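Local coordinates for protein Hth-type dhaklm operon transcriptional activator DHAS (Lactococcus lactis, PDB 2IU5) that activates transcription of the dhaKLM operon together with DhaQ in response to dihydroxyacetone, by binding an inverted repeat at the promoter, at residues Ile34-Ser37 and Asp38-Thr42; Asn96-Phe99 and Tyr100-Phe104; Ile126-Gln129 and Glu130-Ser133; Lys169-Ser172 and Gln173-Leu177. The protein carries 1 engineered substitution. All blocks are in the same frame, centred on the assembly; numbering follows the deposited sequence.

Interaction 1. Residues Ile34-Ser37 and Asp38-Thr42; sequences ISVS and DIMQT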
loop_
_atom_site.group_PDB
_atom_site.type_symbol
_atom_site.label_atom_id
_atom_site.label_comp_id
_atom_site.label_asym_id
_atom_site.label_seq_id
_atom_site.Cartn_x
_atom_site.Cartn_y
_atom_site.Cartn_z
ATOM N N ILE A 34 -23.594 -3.468 19.816
ATOM C CA ILE A 34 -23.071 -2.969 21.075
ATOM C C ILE A 34 -23.644 -1.593 21.399
ATOM O O ILE A 34 -23.295 -0.614 20.746
ATOM C CB ILE A 34 -21.519 -2.881 21.027
ATOM C CG1 ILE A 34 -20.921 -4.265 20.804
ATOM C CG2 ILE A 34 -20.980 -2.280 22.319
ATOM C CD1 ILE A 34 -19.521 -4.140 20.239
ATOM N N SER A 35 -24.521 -1.508 22.393
ATOM C CA SER A 35 -25.109 -0.203 22.723
ATOM C C SER A 35 -24.265 0.517 23.758
ATOM O O SER A 35 -23.409 -0.082 24.402
ATOM C CB SER A 35 -26.498 -0.410 23.327
ATOM O OG SER A 35 -26.362 -1.168 24.520
ATOM N N VAL A 36 -24.497 1.820 23.937
ATOM C CA VAL A 36 -23.880 2.533 25.046
ATOM C C VAL A 36 -24.209 1.879 26.388
ATOM O O VAL A 36 -23.358 1.757 27.269
ATOM C CB VAL A 36 -24.268 4.007 25.045
ATOM C CG1 VAL A 36 -23.835 4.676 26.347
ATOM C CG2 VAL A 36 -23.609 4.703 23.860
ATOM N N SER A 37 -25.456 1.450 26.553
ATOM C CA SER A 37 -25.804 0.710 27.761
ATOM C C SER A 37 -24.873 -0.493 27.962
ATOM O O SER A 37 -24.394 -0.708 29.076
ATOM C CB SER A 37 -27.257 0.274 27.678
ATOM O OG SER A 37 -28.081 1.425 27.561
ATOM N N ASP A 38 -24.622 -1.270 26.899
ATOM C CA ASP A 38 -23.756 -2.452 27.005
ATOM C C ASP A 38 -22.342 -2.041 27.425
ATOM O O ASP A 38 -21.737 -2.660 28.311
ATOM C CB ASP A 38 -23.648 -3.212 25.672
ATOM C CG ASP A 38 -24.936 -3.860 25.233
ATOM O OD1 ASP A 38 -25.761 -4.212 26.114
ATOM O OD2 ASP A 38 -25.128 -4.027 23.994
ATOM N N ILE A 39 -21.821 -0.996 26.788
ATOM C CA ILE A 39 -20.459 -0.529 27.080
ATOM C C ILE A 39 -20.322 -0.178 28.548
ATOM O O ILE A 39 -19.356 -0.564 29.212
ATOM C CB ILE A 39 -20.098 0.676 26.205
ATOM C CG1 ILE A 39 -19.963 0.201 24.761
ATOM C CG2 ILE A 39 -18.750 1.293 26.629
ATOM C CD1 ILE A 39 -19.969 1.371 23.745
ATOM N N MET A 40 -21.299 0.560 29.060
ATOM C CA MET A 40 -21.215 1.049 30.429
ATOM C C MET A 40 -21.500 -0.022 31.480
ATOM O O MET A 40 -20.917 0.001 32.563
ATOM C CB MET A 40 -22.081 2.304 30.629
ATOM C CG MET A 40 -21.660 3.449 29.675
ATOM S SD MET A 40 -19.932 3.944 29.848
ATOM C CE MET A 40 -20.006 4.864 31.379
ATOM N N GLN A 41 -22.381 -0.964 31.173
ATOM C CA GLN A 41 -22.504 -2.185 31.971
ATOM C C GLN A 41 -21.171 -2.911 32.092
ATOM O O GLN A 41 -20.750 -3.312 33.184
ATOM C CB GLN A 41 -23.543 -3.109 31.350
ATOM C CG GLN A 41 -24.929 -2.589 31.624
ATOM C CD GLN A 41 -25.986 -3.369 30.883
ATOM O OE1 GLN A 41 -25.673 -4.289 30.123
ATOM N NE2 GLN A 41 -27.243 -3.006 31.099
ATOM N N THR A 42 -20.481 -3.084 30.964
ATOM C CA THR A 42 -19.220 -3.806 30.967
ATOM C C THR A 42 -18.146 -3.002 31.722
ATOM O O THR A 42 -17.310 -3.571 32.435
ATOM C CB THR A 42 -18.788 -4.102 29.520
ATOM O OG1 THR A 42 -19.735 -5.007 28.950
ATOM C CG2 THR A 42 -17.434 -4.779 29.453
#
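Ser35 and Asp38 form a capping box at the start of helix 36-43. This helix lies in the predicted helix-turn-helix of the TetR-type DNA-binding domain. The Asp38 carboxylate folds back to the residue before the helix. Its OD2 takes the backbone N of Ser35 at 3.0 Å, in a nearly straight bond (175°). The N-H arrives from above the carboxylate plane. In return Asp38 N donates to Ser35 OG at 2.9 Å, so two early N-H groups are satisfied by side chains. With an alanine in place of Asp38, Ser35 N would probably lose the acceptor that closes the box, leaving the N-cap residue freer to shift. Ser37 contributes mainly through its backbone. Its O accepts from Gln41 N at 2.9 Å, and the CG of Gln41 rests against the same oxygen. The Ser37 hydroxyl bonds instead to Arg47. Ile39 works on the buried side. Its CG1 sits beside the backbone N, with chi1 at -69°, and reaches back along the turn toward Ile34. Met26 of helix 13-28 also touches Ile34, and Leu60 of helix 57-73 touches Ile39. The two isoleucines cross at about a right angle, with Ile34 CG2 3.6 Å from Ile39 CG1.

Interaction 2. Residues Asn96-Phe99 and Tyr100-Phe104; sequences NQIF and YQKIF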
loop_
_atom_site.group_PDB
_atom_site.type_symbol
_atom_site.label_atom_id
_atom_site.label_comp_id
_atom_site.label_asym_id
_atom_site.label_seq_id
_atom_site.Cartn_x
_atom_site.Cartn_y
_atom_site.Cartn_z
ATOM N N ASN A 96 -6.078 -7.190 19.060
ATOM C CA ASN A 96 -7.326 -6.568 18.655
ATOM C C ASN A 96 -7.661 -6.864 17.203
ATOM O O ASN A 96 -8.277 -6.027 16.527
ATOM C CB ASN A 96 -7.266 -5.063 18.883
ATOM C CG ASN A 96 -7.211 -4.712 20.338
ATOM O OD1 ASN A 96 -8.223 -4.748 21.042
ATOM N ND2 ASN A 96 -6.028 -4.374 20.813
ATOM N N GLN A 97 -7.257 -8.040 16.728
ATOM C CA GLN A 97 -7.427 -8.363 15.320
ATOM C C GLN A 97 -8.911 -8.394 14.930
ATOM O O GLN A 97 -9.291 -7.935 13.846
ATOM C CB GLN A 97 -6.791 -9.709 15.029
ATOM C CG GLN A 97 -7.004 -10.234 13.654
ATOM C CD GLN A 97 -6.956 -11.726 13.734
ATOM O OE1 GLN A 97 -7.967 -12.378 14.010
ATOM N NE2 GLN A 97 -5.774 -12.283 13.502
ATOM N N ILE A 98 -9.765 -8.924 15.798
ATOM C CA ILE A 98 -11.164 -9.041 15.426
ATOM C C ILE A 98 -11.787 -7.647 15.360
ATOM O O ILE A 98 -12.548 -7.337 14.442
ATOM C CB ILE A 98 -11.943 -9.930 16.382
ATOM C CG1 ILE A 98 -11.481 -11.365 16.193
ATOM C CG2 ILE A 98 -13.454 -9.748 16.189
ATOM C CD1 ILE A 98 -12.143 -12.356 17.079
ATOM N N PHE A 99 -11.468 -6.799 16.329
ATOM C CA PHE A 99 -11.900 -5.403 16.346
ATOM C C PHE A 99 -11.537 -4.757 15.020
ATOM O O PHE A 99 -12.399 -4.134 14.381
ATOM C CB PHE A 99 -11.182 -4.708 17.513
ATOM C CG PHE A 99 -11.449 -3.230 17.681
ATOM C CD1 PHE A 99 -12.546 -2.757 18.383
ATOM C CD2 PHE A 99 -10.578 -2.304 17.139
ATOM C CE1 PHE A 99 -12.760 -1.390 18.530
ATOM C CE2 PHE A 99 -10.794 -0.944 17.284
ATOM C CZ PHE A 99 -11.887 -0.486 17.979
ATOM N N TYR A 100 -10.268 -4.895 14.610
ATOM C CA TYR A 100 -9.827 -4.209 13.388
ATOM C C TYR A 100 -10.389 -4.830 12.122
ATOM O O TYR A 100 -10.687 -4.106 11.161
ATOM C CB TYR A 100 -8.304 -3.933 13.333
ATOM C CG TYR A 100 -8.016 -2.789 14.262
ATOM C CD1 TYR A 100 -8.358 -1.482 13.889
ATOM C CD2 TYR A 100 -7.430 -2.987 15.498
ATOM C CE1 TYR A 100 -8.124 -0.402 14.714
ATOM C CE2 TYR A 100 -7.184 -1.893 16.348
ATOM C CZ TYR A 100 -7.537 -0.610 15.935
ATOM O OH TYR A 100 -7.314 0.472 16.745
ATOM N N GLN A 101 -10.547 -6.149 12.079
ATOM C CA GLN A 101 -11.272 -6.771 10.971
ATOM C C GLN A 101 -12.647 -6.115 10.819
ATOM O O GLN A 101 -13.078 -5.790 9.698
ATOM C CB GLN A 101 -11.535 -8.250 11.240
ATOM C CG GLN A 101 -10.342 -9.138 11.181
ATOM C CD GLN A 101 -10.722 -10.586 11.401
ATOM O OE1 GLN A 101 -11.832 -10.890 11.864
ATOM N NE2 GLN A 101 -9.807 -11.491 11.070
ATOM N N LYS A 102 -13.331 -5.925 11.947
ATOM C CA LYS A 102 -14.633 -5.278 11.910
ATOM C C LYS A 102 -14.593 -3.855 11.417
ATOM O O LYS A 102 -15.461 -3.441 10.658
ATOM C CB LYS A 102 -15.352 -5.391 13.246
ATOM C CG LYS A 102 -15.748 -6.811 13.548
ATOM C CD LYS A 102 -16.291 -6.949 14.962
ATOM C CE LYS A 102 -16.654 -8.396 15.213
ATOM N NZ LYS A 102 -16.941 -8.714 16.645
ATOM N N ILE A 103 -13.588 -3.108 11.842
ATOM C CA ILE A 103 -13.465 -1.714 11.432
ATOM C C ILE A 103 -13.186 -1.600 9.936
ATOM O O ILE A 103 -13.716 -0.698 9.273
ATOM C CB ILE A 103 -12.359 -1.013 12.193
ATOM C CG1 ILE A 103 -12.666 -0.981 13.697
ATOM C CG2 ILE A 103 -12.149 0.395 11.634
ATOM C CD1 ILE A 103 -14.009 -0.405 14.040
ATOM N N PHE A 104 -12.370 -2.488 9.381
ATOM C CA PHE A 104 -12.133 -2.431 7.945
ATOM C C PHE A 104 -13.428 -2.652 7.169
ATOM O O PHE A 104 -13.558 -2.158 6.047
ATOM C CB PHE A 104 -11.060 -3.422 7.488
ATOM C CG PHE A 104 -9.669 -2.956 7.747
ATOM C CD1 PHE A 104 -9.182 -1.814 7.127
ATOM C CD2 PHE A 104 -8.838 -3.650 8.615
ATOM C CE1 PHE A 104 -7.874 -1.382 7.375
ATOM C CE2 PHE A 104 -7.534 -3.222 8.865
ATOM C CZ PHE A 104 -7.063 -2.081 8.236
#
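Phe99 presses its ring edge into the face of its neighbour Tyr100. The side chain leaves the helix with CG anti to the backbone N (chi1 178°), which swings the ring edge over the Tyr100 face. CB lies 3.0 Å from Tyr100 N, as adjacency in the helix requires. CD2 stands over the centre of the Tyr100 ring, 3.5 Å from its CE2. CE2 of Phe99 follows the same face and meets Tyr100 CZ, also at 3.5 Å. The pair is T-shaped, with planes at 82°. One face of the Phe99 ring is covered near its rim by Ile103, whose CG1 is 4.0 Å from Phe99 CE2. Helix 97-106, which carries these residues, belongs to the C-terminal regulatory region of this TetR-family protein. Phe99 reaches from it to the DNA-binding part, where it touches Phe22 and Met26 of helix 13-28 and Leu61 and Phe65 of helix 57-73. The Tyr100 hydroxyl is held by Tyr92. On another side of the helix, Ile98 and Lys102 run side by side. Ile98 CG2 lies 3.6 Å from Lys102 CE, while Lys102 NZ goes on to bond Met26 O and Asn29 O. Gln97 and Gln101 cross with their amide planes almost parallel, 9° apart. Gln101 NE2 lies 3.6 Å from Gln97 OE1; the hydrogen bond of Gln101 NE2 goes to Ile161 O.

Interaction 3. Residues Ile126-Gln129 and Glu130-Ser133; sequences IFDQ and EKKS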
loop_
_atom_site.group_PDB
_atom_site.type_symbol
_atom_site.label_atom_id
_atom_site.label_comp_id
_atom_site.label_asym_id
_atom_site.label_seq_id
_atom_site.Cartn_x
_atom_site.Cartn_y
_atom_site.Cartn_z
ATOM N N ILE A 126 12.830 7.412 11.325
ATOM C CA ILE A 126 13.805 8.394 10.855
ATOM C C ILE A 126 14.323 9.267 12.003
ATOM O O ILE A 126 15.525 9.415 12.160
ATOM C CB ILE A 126 13.162 9.263 9.773
ATOM C CG1 ILE A 126 12.815 8.395 8.558
ATOM C CG2 ILE A 126 14.091 10.393 9.394
ATOM C CD1 ILE A 126 14.014 7.816 7.817
ATOM N N PHE A 127 13.404 9.834 12.785
ATOM C CA PHE A 127 13.667 10.664 13.985
ATOM C C PHE A 127 14.677 9.940 14.875
ATOM O O PHE A 127 15.680 10.514 15.258
ATOM C CB PHE A 127 12.317 10.800 14.713
ATOM C CG PHE A 127 12.256 11.740 15.905
ATOM C CD1 PHE A 127 12.375 13.118 15.758
ATOM C CD2 PHE A 127 12.061 11.230 17.181
ATOM C CE1 PHE A 127 12.307 13.960 16.875
ATOM C CE2 PHE A 127 11.991 12.053 18.289
ATOM C CZ PHE A 127 12.114 13.424 18.136
ATOM N N ASP A 128 14.388 8.672 15.189
ATOM C CA ASP A 128 15.234 7.941 16.138
ATOM C C ASP A 128 16.592 7.606 15.528
ATOM O O ASP A 128 17.618 7.666 16.193
ATOM C CB ASP A 128 14.574 6.632 16.576
ATOM C CG ASP A 128 13.433 6.827 17.557
ATOM O OD1 ASP A 128 13.191 7.966 18.008
ATOM O OD2 ASP A 128 12.732 5.838 17.913
ATOM N N GLN A 129 16.604 7.248 14.249
ATOM C CA GLN A 129 17.865 6.921 13.606
ATOM C C GLN A 129 18.804 8.122 13.580
ATOM O O GLN A 129 19.993 7.986 13.794
ATOM C CB GLN A 129 17.609 6.378 12.202
ATOM C CG GLN A 129 17.056 4.967 12.155
ATOM C CD GLN A 129 17.887 3.891 12.831
ATOM O OE1 GLN A 129 17.313 2.987 13.453
ATOM N NE2 GLN A 129 19.213 3.966 12.722
ATOM N N GLU A 130 18.260 9.302 13.320
ATOM C CA GLU A 130 19.087 10.496 13.223
ATOM C C GLU A 130 19.703 10.862 14.561
ATOM O O GLU A 130 20.692 11.594 14.613
ATOM C CB GLU A 130 18.242 11.647 12.696
ATOM C CG GLU A 130 17.932 11.442 11.209
ATOM C CD GLU A 130 17.547 12.727 10.506
ATOM O OE1 GLU A 130 16.940 13.609 11.153
ATOM O OE2 GLU A 130 17.857 12.847 9.302
ATOM N N LYS A 131 19.110 10.349 15.638
ATOM C CA LYS A 131 19.710 10.524 16.968
ATOM C C LYS A 131 20.920 9.606 17.147
ATOM O O LYS A 131 21.883 9.949 17.837
ATOM C CB LYS A 131 18.684 10.272 18.088
ATOM C CG LYS A 131 17.596 11.328 18.254
ATOM C CD LYS A 131 16.309 10.772 18.893
ATOM C CE LYS A 131 16.112 11.279 20.312
ATOM N NZ LYS A 131 14.677 11.326 20.733
ATOM N N LYS A 132 20.869 8.435 16.527
ATOM C CA LYS A 132 21.884 7.406 16.720
ATOM C C LYS A 132 23.110 7.592 15.815
ATOM O O LYS A 132 24.248 7.429 16.258
ATOM C CB LYS A 132 21.217 6.048 16.501
ATOM C CG LYS A 132 22.028 4.874 16.990
ATOM C CD LYS A 132 21.182 3.617 17.039
ATOM C CE LYS A 132 20.695 3.325 18.447
ATOM N NZ LYS A 132 21.585 3.878 19.512
ATOM N N SER A 133 22.875 7.939 14.554
ATOM C CA SER A 133 23.914 7.950 13.541
ATOM C C SER A 133 23.734 9.155 12.615
ATOM O O SER A 133 22.729 9.873 12.714
ATOM C CB SER A 133 23.877 6.642 12.755
ATOM O OG SER A 133 25.176 6.313 12.296
HETATM O O HOH W 1 12.781 9.058 20.438
#
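Gln129 O is gripped by two backbone donors. Ser133 N comes nearly head-on to the carbonyl at 3.0 Å. Lys132 N approaches at 2.9 Å from well above the carbonyl plane, with a more bent N-H angle of 133°. Lys132 N also makes a weak bond to Asp128 O. Just before, Lys131 N makes only weak bonds, to Phe127 O and to Asp128 O. One residue earlier, Glu130 N bonds Ile126 O at 3.0 Å, in the regular helical way. Lys131 folds its side chain back along the helix, with a bend at chi3 (109°). This brings NZ obliquely to the Phe127 ring, 3.7 Å from its CE2. The same ammonium group makes a cation-pi contact with Tyr79. Asp128 OD1 is 4.6 Å from Lys131 NZ, too far for a salt bridge, and a water spans the gap. It donates to Asp128 OD1 and accepts from Lys131 NZ at 3.0 Å. A leucine replacing Lys131 would probably cost this water the ammonium donor and Tyr79 its cation. Asp128 OD2 pairs with Lys124 and accepts from Gly81 N. The side chain of Gln129 is held by Tyr80, Trp82 and Tyr135, and Glu130 OE2 by Trp137. The i+3 bonds mixed with i+4 bonds mark the C-terminal end of helix 110-132, in the regulatory domain of a TetR-family protein.

Interaction 4. Residues Lys169-Ser172 and Gln173-Leu177; sequences KLYS and QIVNL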
loop_
_atom_site.group_PDB
_atom_site.type_symbol
_atom_site.label_atom_id
_atom_site.label_comp_id
_atom_site.label_asym_id
_atom_site.label_seq_id
_atom_site.Cartn_x
_atom_site.Cartn_y
_atom_site.Cartn_z
ATOM N N LYS A 169 4.514 -12.507 13.939
ATOM C CA LYS A 169 5.420 -13.400 13.243
ATOM C C LYS A 169 6.228 -12.697 12.164
ATOM O O LYS A 169 7.260 -13.235 11.739
ATOM C CB LYS A 169 4.717 -14.659 12.717
ATOM C CG LYS A 169 3.934 -14.483 11.441
ATOM C CD LYS A 169 3.404 -15.837 10.964
ATOM C CE LYS A 169 2.436 -15.667 9.798
ATOM N NZ LYS A 169 2.253 -16.979 9.116
ATOM N N LEU A 170 5.757 -11.525 11.743
ATOM C CA LEU A 170 6.430 -10.770 10.687
ATOM C C LEU A 170 7.470 -9.810 11.219
ATOM O O LEU A 170 8.167 -9.151 10.441
ATOM C CB LEU A 170 5.423 -9.984 9.870
ATOM C CG LEU A 170 4.289 -10.824 9.295
ATOM C CD1 LEU A 170 3.354 -9.870 8.572
ATOM C CD2 LEU A 170 4.859 -11.862 8.336
ATOM N N TYR A 171 7.575 -9.730 12.541
ATOM C CA TYR A 171 8.335 -8.640 13.137
ATOM C C TYR A 171 9.797 -8.671 12.727
ATOM O O TYR A 171 10.324 -7.657 12.286
ATOM C CB TYR A 171 8.191 -8.734 14.646
ATOM C CG TYR A 171 9.003 -7.732 15.409
ATOM C CD1 TYR A 171 8.795 -6.372 15.242
ATOM C CD2 TYR A 171 9.963 -8.159 16.285
ATOM C CE1 TYR A 171 9.544 -5.445 15.951
ATOM C CE2 TYR A 171 10.720 -7.264 16.998
ATOM C CZ TYR A 171 10.497 -5.904 16.819
ATOM O OH TYR A 171 11.263 -5.017 17.542
ATOM N N SER A 172 10.456 -9.820 12.862
ATOM C CA SER A 172 11.883 -9.863 12.558
ATOM C C SER A 172 12.123 -9.510 11.093
ATOM O O SER A 172 13.095 -8.824 10.752
ATOM C CB SER A 172 12.475 -11.236 12.893
ATOM O OG SER A 172 11.877 -12.277 12.143
ATOM N N GLN A 173 11.241 -9.975 10.212
ATOM C CA GLN A 173 11.469 -9.671 8.794
ATOM C C GLN A 173 11.287 -8.181 8.505
ATOM O O GLN A 173 12.054 -7.598 7.734
ATOM C CB GLN A 173 10.533 -10.509 7.921
ATOM C CG GLN A 173 10.903 -11.987 7.914
ATOM C CD GLN A 173 9.895 -12.818 7.160
ATOM O OE1 GLN A 173 10.062 -13.063 5.960
ATOM N NE2 GLN A 173 8.846 -13.249 7.851
ATOM N N ILE A 174 10.283 -7.551 9.111
ATOM C CA ILE A 174 10.068 -6.144 8.861
ATOM C C ILE A 174 11.244 -5.334 9.390
ATOM O O ILE A 174 11.761 -4.479 8.683
ATOM C CB ILE A 174 8.724 -5.635 9.419
ATOM C CG1 ILE A 174 7.574 -6.336 8.674
ATOM C CG2 ILE A 174 8.662 -4.104 9.300
ATOM C CD1 ILE A 174 6.226 -6.251 9.411
ATOM N N VAL A 175 11.667 -5.601 10.628
ATOM C CA VAL A 175 12.811 -4.876 11.196
ATOM C C VAL A 175 14.052 -5.020 10.311
ATOM O O VAL A 175 14.766 -4.049 10.046
ATOM C CB VAL A 175 13.089 -5.358 12.636
ATOM C CG1 VAL A 175 14.380 -4.736 13.184
ATOM C CG2 VAL A 175 11.910 -5.008 13.514
ATOM N N ASN A 176 14.315 -6.234 9.850
ATOM C CA ASN A 176 15.519 -6.472 9.065
ATOM C C ASN A 176 15.479 -5.721 7.736
ATOM O O ASN A 176 16.481 -5.142 7.310
ATOM C CB ASN A 176 15.739 -7.971 8.885
ATOM C CG ASN A 176 16.074 -8.659 10.194
ATOM O OD1 ASN A 176 15.913 -9.874 10.329
ATOM N ND2 ASN A 176 16.545 -7.883 11.173
ATOM N N LEU A 177 14.321 -5.711 7.079
ATOM C CA LEU A 177 14.216 -5.002 5.815
ATOM C C LEU A 177 14.365 -3.492 6.042
ATOM O O LEU A 177 14.952 -2.778 5.224
ATOM C CB LEU A 177 12.899 -5.332 5.127
ATOM C CG LEU A 177 12.657 -6.794 4.724
ATOM C CD1 LEU A 177 11.301 -6.837 4.006
ATOM C CD2 LEU A 177 13.726 -7.332 3.793
HETATM O O HOH W 2 9.559 -12.424 10.672
#
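Tyr171 and Val175 make the tight part of this contact. Val175 CG2 lies over one face of the Tyr171 ring, 3.8 Å from the ring centroid and 27° off the normal. This is a CH-pi contact. The methyl is displaced toward the rim, and its closest ring atom is Tyr171 CE1 at 3.4 Å. With CG anti to the backbone N (chi1 176°), the tyrosine is turned forward along the helix to meet it. The ring also touches Leu86 and Leu87 of helix 82-95, and its hydroxyl bonds Gln83 O, which fixes the far end. Leu170 and Ile174 pack less closely, with Leu170 CB 3.8 Å from Ile174 CD1. These two residues face the dimer partner. Phe144 of the second subunit packs on both, and on Gln173. Residues 169-170 form a 3-10 turn that leads into helix 171-183, a C-terminal helix at the dimer interface, as is common in TetR-family regulators. The open side, with exposed Lys169 and Ser172, is looser and held by water. Gln173 stands between the two sides. One water donates to Lys169 O at 2.7 Å and accepts from Gln173 N at 3.0 Å. It also accepts from Gln173 NE2, so backbone and side chain of one glutamine grip the same molecule. The carbonyl of exposed Ser172 carries the turn onward: Ser172 O accepts from Asn176 N at 3.0 Å.

Overall arrangement
All four contacts are local and lie in series along the chain, so none nests in or crosses another. Each closes a turn of helix and no long loop. Interaction 1 caps helix 36-43 in the DNA-binding part. Interaction 2 begins helix 97-106, about 19 Å away between centres, and both meet helices 13-28 and 57-73. Interaction 3 ends helix 110-132 on the far side of the chain's centre, about 44 Å from interaction 1 between centres. Interaction 4 opens helix 171-183, about 19 Å from interaction 3 between centres, and it alone of the four reaches the second subunit. Interactions 2, 3 and 4 share the C-terminal regulatory region.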